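Local coordinates for protein chymotrypsin-like serine protease (Equine arteritis virus, PDB 1MBM) that probably cleaves the viral replicase polyprotein as a serine protease of the chymotrypsin-like fold, with an additional C-terminal extension, at residues A[64-67]-A[68-71]; A[107-110]-A[111-115]. All coordinates share one frame; numbering follows the deposited sequence.

Contacts 1 and 2 are both tight local turns, with centres about 26 Å apart and nearest atoms about 13 Å apart, so they do not touch. Contact 1 (64-67 with 68-71) lies at the surface, about 23 Å from the centre of the chain, where strand 60-65 leaves the six-stranded antiparallel barrel. Contact 2 (107-110 with 111-115) lies only about 9 Å from that centre, in the loop before strand 117-120 of the second sheet. It carries S114, which with H33 and D59 has the geometry expected of a Ser-His-Asp triad; D59 immediately precedes the strand that runs out into contact 1.

Contact 1: residues A[64-67]-A[68-71]; sequences VTTQ and SELP
T66 and S68 face each other through hydroxyls set by similar first torsions: T66 OG1 and S68 OG each sit between the backbone N and the carbonyl carbon, which brings T66 OG1 to 3.1 Å from S68 OG in a hydrogen bond that either could donate. In T65 the hydroxyl instead points opposite the backbone N (chi1 173°), and T65 OG1 comes to 3.1 Å from E69 CB, where the two side chains cross at about a right angle. Its methyl, T65 CG2, lies 4.0 Å from L70 CD2. E69 runs beside T66 in the same direction, its CG 3.5 Å from T66 OG1, before the chain bends and carries the carboxylate away.

The backbone closes the turn through one acceptor. T66 O takes L70 N at 2.9 Å, in the carbonyl plane and nearly in line with C=O (160°), and also E69 N at 3.1 Å, which approaches from well above that plane. A beta-turn and an alpha-turn thus overlap just beyond the end of strand 60-65. Q67, its chain bent at chi2, puts OE1 3.6 Å from P71 CA, and its NE2 makes a weak bond to G72 O.

L70 is buried against V19, V26, L43 and L50 of the barrel strands, while S68 and E69 are exposed. The chemistry is therefore divided: two amides and a hydroxyl pair hold the exposed turn together by polar bonds, and L70 anchors it in the barrel, with T65 CG2 as part of the apolar surface it rests on.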
loop_
_atom_site.group_PDB
_atom_site.type_symbol
_atom_site.label_atom_id
_atom_site.label_comp_id
_atom_site.label_asym_id
_atom_site.label_seq_id
_atom_site.Cartn_x
_atom_site.Cartn_y
_atom_site.Cartn_z
ATOM N N VAL A 64 7.000 10.907 -13.629
ATOM C CA VAL A 64 6.723 12.325 -13.462
ATOM C C VAL A 64 6.133 12.884 -14.750
ATOM O O VAL A 64 6.434 12.406 -15.851
ATOM C CB VAL A 64 7.961 13.151 -13.036
ATOM C CG1 VAL A 64 8.493 12.670 -11.696
ATOM C CG2 VAL A 64 9.047 13.123 -14.107
ATOM N N THR A 65 5.240 13.850 -14.598
ATOM C CA THR A 65 4.632 14.534 -15.728
ATOM C C THR A 65 4.294 15.937 -15.247
ATOM O O THR A 65 4.788 16.356 -14.202
ATOM C CB THR A 65 3.410 13.744 -16.318
ATOM O OG1 THR A 65 2.766 14.533 -17.316
ATOM C CG2 THR A 65 2.317 13.523 -15.297
ATOM N N THR A 66 3.508 16.686 -16.008
ATOM C CA THR A 66 3.199 18.060 -15.623
ATOM C C THR A 66 1.700 18.287 -15.488
ATOM O O THR A 66 0.889 17.436 -15.885
ATOM C CB THR A 66 3.781 19.072 -16.640
ATOM O OG1 THR A 66 3.346 18.731 -17.962
ATOM C CG2 THR A 66 5.305 18.973 -16.721
ATOM N N GLN A 67 1.347 19.449 -14.936
ATOM C CA GLN A 67 -0.045 19.845 -14.756
ATOM C C GLN A 67 -0.775 19.990 -16.090
ATOM O O GLN A 67 -1.969 19.748 -16.167
ATOM C CB GLN A 67 -0.139 21.158 -13.964
ATOM C CG GLN A 67 0.011 21.011 -12.453
ATOM C CD GLN A 67 -1.200 20.361 -11.807
ATOM O OE1 GLN A 67 -2.313 20.429 -12.344
ATOM N NE2 GLN A 67 -0.993 19.733 -10.653
ATOM N N SER A 68 -0.056 20.375 -17.139
ATOM C CA SER A 68 -0.665 20.517 -18.463
ATOM C C SER A 68 -0.964 19.168 -19.126
ATOM O O SER A 68 -1.742 19.089 -20.072
ATOM C CB SER A 68 0.221 21.371 -19.373
ATOM O OG SER A 68 1.558 20.904 -19.365
ATOM N N GLU A 69 -0.341 18.108 -18.627
ATOM C CA GLU A 69 -0.554 16.773 -19.165
ATOM C C GLU A 69 -1.558 15.996 -18.333
ATOM O O GLU A 69 -2.300 15.158 -18.851
ATOM C CB GLU A 69 0.767 16.012 -19.200
ATOM C CG GLU A 69 1.742 16.539 -20.228
ATOM C CD GLU A 69 1.126 16.563 -21.613
ATOM O OE1 GLU A 69 0.606 15.511 -22.051
ATOM O OE2 GLU A 69 1.157 17.627 -22.261
ATOM N N LEU A 70 -1.559 16.276 -17.034
ATOM C CA LEU A 70 -2.433 15.603 -16.084
ATOM C C LEU A 70 -2.904 16.620 -15.043
ATOM O O LEU A 70 -2.392 16.643 -13.926
ATOM C CB LEU A 70 -1.655 14.472 -15.398
ATOM C CG LEU A 70 -2.328 13.406 -14.533
ATOM C CD1 LEU A 70 -3.482 12.757 -15.258
ATOM C CD2 LEU A 70 -1.299 12.345 -14.121
ATOM N N PRO A 71 -3.857 17.475 -15.421
ATOM C CA PRO A 71 -4.366 18.516 -14.520
ATOM C C PRO A 71 -5.212 17.984 -13.375
ATOM O O PRO A 71 -5.878 16.964 -13.495
ATOM C CB PRO A 71 -5.239 19.377 -15.446
ATOM C CG PRO A 71 -5.694 18.428 -16.495
ATOM C CD PRO A 71 -4.486 17.553 -16.754
#

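Contact 2: residues A[107-110]-A[111-115]; sequences AWTT and SGDSG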
loop_
_atom_site.group_PDB
_atom_site.type_symbol
_atom_site.label_atom_id
_atom_site.label_comp_id
_atom_site.label_asym_id
_atom_site.label_seq_id
_atom_site.Cartn_x
_atom_site.Cartn_y
_atom_site.Cartn_z
ATOM N N ALA A 107 -3.382 -7.156 4.758
ATOM C CA ALA A 107 -4.411 -6.376 4.088
ATOM C C ALA A 107 -5.115 -7.299 3.110
ATOM O O ALA A 107 -4.487 -8.187 2.546
ATOM C CB ALA A 107 -3.800 -5.181 3.344
ATOM N N TRP A 108 -6.415 -7.106 2.922
ATOM C CA TRP A 108 -7.139 -7.919 1.955
ATOM C C TRP A 108 -6.985 -7.280 0.583
ATOM O O TRP A 108 -7.462 -6.168 0.358
ATOM C CB TRP A 108 -8.617 -8.041 2.334
ATOM C CG TRP A 108 -9.375 -8.962 1.430
ATOM C CD1 TRP A 108 -9.474 -10.322 1.537
ATOM C CD2 TRP A 108 -10.128 -8.599 0.265
ATOM N NE1 TRP A 108 -10.250 -10.822 0.519
ATOM C CE2 TRP A 108 -10.661 -9.785 -0.279
ATOM C CE3 TRP A 108 -10.408 -7.387 -0.375
ATOM C CZ2 TRP A 108 -11.458 -9.793 -1.426
ATOM C CZ3 TRP A 108 -11.195 -7.397 -1.512
ATOM C CH2 TRP A 108 -11.713 -8.590 -2.024
ATOM N N THR A 109 -6.275 -7.948 -0.320
ATOM C CA THR A 109 -6.052 -7.405 -1.669
ATOM C C THR A 109 -6.209 -8.452 -2.767
ATOM O O THR A 109 -6.193 -9.650 -2.490
ATOM C CB THR A 109 -4.629 -6.818 -1.801
ATOM O OG1 THR A 109 -3.667 -7.829 -1.476
ATOM C CG2 THR A 109 -4.366 -5.705 -0.772
ATOM N N THR A 110 -6.365 -7.990 -4.011
ATOM C CA THR A 110 -6.377 -8.869 -5.194
ATOM C C THR A 110 -5.261 -8.439 -6.145
ATOM O O THR A 110 -4.660 -7.390 -5.960
ATOM C CB THR A 110 -7.708 -8.803 -5.956
ATOM O OG1 THR A 110 -7.982 -7.441 -6.310
ATOM C CG2 THR A 110 -8.881 -9.206 -5.061
ATOM N N SER A 111 -5.017 -9.222 -7.191
ATOM C CA SER A 111 -3.942 -8.888 -8.127
ATOM C C SER A 111 -4.041 -7.463 -8.675
ATOM O O SER A 111 -3.032 -6.749 -8.755
ATOM C CB SER A 111 -3.873 -9.886 -9.281
ATOM O OG SER A 111 -2.695 -9.645 -10.023
ATOM N N GLY A 112 -5.255 -7.045 -9.027
ATOM C CA GLY A 112 -5.485 -5.698 -9.528
ATOM C C GLY A 112 -5.089 -4.565 -8.586
ATOM O O GLY A 112 -4.940 -3.417 -9.025
ATOM N N ASP A 113 -4.893 -4.876 -7.300
ATOM C CA ASP A 113 -4.519 -3.862 -6.317
ATOM C C ASP A 113 -3.021 -3.609 -6.280
ATOM O O ASP A 113 -2.573 -2.736 -5.536
ATOM C CB ASP A 113 -4.943 -4.257 -4.898
ATOM C CG ASP A 113 -6.446 -4.361 -4.730
ATOM O OD1 ASP A 113 -7.190 -3.632 -5.418
ATOM O OD2 ASP A 113 -6.967 -5.152 -3.914
ATOM N N SER A 114 -2.245 -4.384 -7.038
ATOM C CA SER A 114 -0.797 -4.164 -7.081
ATOM C C SER A 114 -0.539 -2.729 -7.519
ATOM O O SER A 114 -1.174 -2.231 -8.448
ATOM C CB SER A 114 -0.113 -5.156 -8.026
ATOM O OG SER A 114 -0.010 -6.436 -7.416
ATOM N N GLY A 115 0.366 -2.056 -6.826
ATOM C CA GLY A 115 0.664 -0.675 -7.137
ATOM C C GLY A 115 -0.057 0.363 -6.295
ATOM O O GLY A 115 0.329 1.534 -6.333
#
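D113 reaches back over T109 and T110, and its side chain can be followed outward from the backbone. Its CB lies 3.3 Å from T110 O and 4.0 Å from T109 CB. With chi1 at -64°, CG stands opposite the carbonyl carbon, which swings the carboxylate back over the start of the turn; CG is 3.7 Å from T110 N. At the tip OD1 stays 4.0 Å from T110 OG1 and is bonded elsewhere; OD2 makes the bonds of this contact. It accepts T110 N at 2.9 Å in a fairly straight bond (163°) from above the carboxylate plane, takes a weak 3.5 Å bond from T110 OG1, and packs against T109 CA. OD2 also forms a salt bridge with R197, whose NH2 bonds W108 O.

In return D113 N donates to T110 O at 2.9 Å, so side chain and backbone of one residue grip both polar backbone atoms of T110. These two bonds brace the short 3-10 turn 111-113 immediately before S114, whose OG shares a weak hydrogen bond with H33 NE2. The Gly-Asp-Ser-Gly run is the signature of the chymotrypsin-like nucleophile loop, with S114 as the probable catalytic serine.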